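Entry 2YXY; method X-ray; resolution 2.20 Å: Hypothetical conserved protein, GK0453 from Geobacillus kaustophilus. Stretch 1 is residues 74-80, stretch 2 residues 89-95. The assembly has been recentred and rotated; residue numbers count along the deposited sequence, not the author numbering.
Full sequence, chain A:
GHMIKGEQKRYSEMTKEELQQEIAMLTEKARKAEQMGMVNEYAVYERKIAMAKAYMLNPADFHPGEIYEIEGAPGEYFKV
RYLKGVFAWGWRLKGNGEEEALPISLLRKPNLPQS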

# COMPACT_ATOMS: atom_id res chain seq x y z
N PRO A 74 6.90 3.83 11.66
CA PRO A 74 6.65 3.78 13.11
C PRO A 74 6.25 5.13 13.71
O PRO A 74 6.77 6.18 13.31
CB PRO A 74 7.98 3.28 13.67
CG PRO A 74 8.53 2.43 12.54
CD PRO A 74 8.23 3.29 11.33
N GLY A 75 5.33 5.10 14.67
CA GLY A 75 4.89 6.33 15.31
C GLY A 75 3.96 7.24 14.52
O GLY A 75 3.53 8.28 15.03
N GLU A 76 3.65 6.88 13.28
CA GLU A 76 2.75 7.71 12.48
C GLU A 76 1.40 7.02 12.35
O GLU A 76 1.32 5.79 12.29
CB GLU A 76 3.39 7.98 11.12
CG GLU A 76 4.79 8.48 11.28
CD GLU A 76 5.32 9.12 10.04
OE1 GLU A 76 4.62 10.03 9.53
OE2 GLU A 76 6.41 8.72 9.58
N TYR A 77 0.33 7.81 12.33
CA TYR A 77 -1.02 7.25 12.27
C TYR A 77 -1.88 7.89 11.21
O TYR A 77 -1.68 9.04 10.83
CB TYR A 77 -1.72 7.37 13.65
CG TYR A 77 -1.15 6.43 14.69
CD1 TYR A 77 0.07 6.71 15.32
CD2 TYR A 77 -1.78 5.22 14.98
CE1 TYR A 77 0.65 5.81 16.20
CE2 TYR A 77 -1.21 4.31 15.85
CZ TYR A 77 0.00 4.60 16.46
OH TYR A 77 0.58 3.67 17.32
N PHE A 78 -2.87 7.12 10.75
CA PHE A 78 -3.77 7.58 9.71
C PHE A 78 -5.20 7.46 10.19
O PHE A 78 -5.61 6.43 10.72
CB PHE A 78 -3.55 6.71 8.45
CG PHE A 78 -4.25 7.21 7.22
CD1 PHE A 78 -5.38 6.56 6.74
CD2 PHE A 78 -3.74 8.30 6.51
CE1 PHE A 78 -5.99 6.97 5.56
CE2 PHE A 78 -4.34 8.72 5.32
CZ PHE A 78 -5.48 8.05 4.84
N LYS A 79 -5.98 8.51 9.99
CA LYS A 79 -7.36 8.51 10.42
C LYS A 79 -8.22 8.27 9.19
O LYS A 79 -8.23 9.08 8.27
CB LYS A 79 -7.70 9.86 11.04
CG LYS A 79 -8.74 9.78 12.12
CD LYS A 79 -10.05 9.28 11.61
CE LYS A 79 -11.09 9.40 12.72
NZ LYS A 79 -11.07 10.77 13.31
N VAL A 80 -8.94 7.17 9.17
CA VAL A 80 -9.76 6.84 8.02
C VAL A 80 -11.10 7.57 7.95
O VAL A 80 -11.92 7.51 8.86
CB VAL A 80 -10.05 5.34 7.97
CG1 VAL A 80 -10.93 5.03 6.76
CG2 VAL A 80 -8.74 4.55 7.95
N TRP A 89 -9.41 6.52 2.36
CA TRP A 89 -9.24 7.96 2.21
C TRP A 89 -9.29 8.51 3.62
O TRP A 89 -10.17 8.16 4.41
CB TRP A 89 -10.38 8.55 1.40
CG TRP A 89 -10.43 8.03 0.02
CD1 TRP A 89 -10.90 6.81 -0.40
CD2 TRP A 89 -9.98 8.71 -1.15
NE1 TRP A 89 -10.78 6.70 -1.76
CE2 TRP A 89 -10.21 7.85 -2.24
CE3 TRP A 89 -9.40 9.96 -1.37
CZ2 TRP A 89 -9.89 8.21 -3.55
CZ3 TRP A 89 -9.07 10.32 -2.67
CH2 TRP A 89 -9.32 9.44 -3.74
N GLY A 90 -8.34 9.38 3.94
CA GLY A 90 -8.27 9.95 5.27
C GLY A 90 -7.09 10.89 5.35
O GLY A 90 -6.71 11.50 4.35
N TRP A 91 -6.48 11.00 6.52
CA TRP A 91 -5.34 11.91 6.67
C TRP A 91 -4.39 11.48 7.78
O TRP A 91 -4.80 10.85 8.75
CB TRP A 91 -5.86 13.33 6.93
CG TRP A 91 -7.08 13.34 7.80
CD1 TRP A 91 -7.14 13.02 9.12
CD2 TRP A 91 -8.43 13.60 7.38
NE1 TRP A 91 -8.45 13.05 9.56
CE2 TRP A 91 -9.26 13.40 8.51
CE3 TRP A 91 -9.02 13.97 6.16
CZ2 TRP A 91 -10.66 13.56 8.46
CZ3 TRP A 91 -10.41 14.13 6.11
CH2 TRP A 91 -11.21 13.93 7.25
N ARG A 92 -3.11 11.82 7.61
CA ARG A 92 -2.10 11.50 8.60
C ARG A 92 -2.23 12.50 9.73
O ARG A 92 -2.34 13.70 9.49
CB ARG A 92 -0.70 11.60 7.99
CG ARG A 92 -0.44 10.63 6.85
CD ARG A 92 0.77 11.08 6.03
NE ARG A 92 1.03 10.21 4.87
CZ ARG A 92 1.85 9.16 4.89
NH1 ARG A 92 2.02 8.43 3.79
NH2 ARG A 92 2.50 8.84 6.00
N LEU A 93 -2.21 12.03 10.97
CA LEU A 93 -2.33 12.93 12.11
C LEU A 93 -1.15 13.91 12.22
O LEU A 93 -1.35 15.12 12.30
CB LEU A 93 -2.48 12.12 13.39
CG LEU A 93 -3.69 11.18 13.36
CD1 LEU A 93 -3.82 10.44 14.67
CD2 LEU A 93 -4.96 11.98 13.07
N LYS A 94 0.08 13.39 12.21
CA LYS A 94 1.26 14.23 12.34
C LYS A 94 1.52 15.15 11.15
O LYS A 94 2.50 15.90 11.16
CB LYS A 94 2.51 13.38 12.59
CG LYS A 94 2.60 12.80 13.99
CD LYS A 94 4.04 12.76 14.50
CE LYS A 94 4.94 11.84 13.67
NZ LYS A 94 5.09 12.31 12.26
N GLY A 95 0.67 15.09 10.14
CA GLY A 95 0.88 15.95 8.99
C GLY A 95 -0.21 16.98 8.81
O GLY A 95 -0.90 17.35 9.76
O HOH W 1 0.51 10.52 11.15

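The most unusual feature of this antiparallel pairing is a site where a side chain would not fit: G90, whose phi/psi of 179/-149° is a fully extended conformation. An ideal CB built there would point toward the first stretch and lie 1.9 Å from K79 O and 3.0 Å from F78 CE1, both clashes. That space is taken mainly by K79 O, which lies 3.1 Å from G90 CA, with F78 CE1 beside it; the F78 ring also packs on the backbone, its CZ 3.3 Å from G90 N, while W91 N lies over one ring face, 3.3 Å from F78 CE2. With chi1 at -170° (t), the buried phenylalanine lays its flat ring along the backbone of the neighbouring strand.

The strand directions differ by 148°, and the ladder is documented by three hydrogen bonds. K79 N donates to W91 O (2.9 Å, 177° at the hydrogen), and W91 N returns one to K79 O (3.1 Å, 152°), closing the K79-W91 pair. Beyond the end of strand 89-92, L93 N donates to Y77 O (3.0 Å, 162°). That carbonyl also accepts from water 1 (2.7 Å to Y77 O), which in turn accepts from K94 N at 3.1 Å, so the water extends the connection where direct pairing stops. CA-H...O contacts supplement these bonds, the shortest being G90 CA to K79 O at 3.1 Å.

K79 and W91 share one face of the sheet: the indole, with chi1 at 37° (p), brings NE1 to 3.6 Å from K79 CB, and K79 O lies over one face of its ring. Y77 CB meets L93 CD1 at 3.9 Å, an apolar contact. At the more open end, charge replaces packing: E76 OE1 forms a salt bridge with K94 NZ (3.6 Å), whereas R92 NH2, 4.3 Å from E76 OE1, lies beyond salt-bridge range. Together the stretches bury 579 Å², both sides summed.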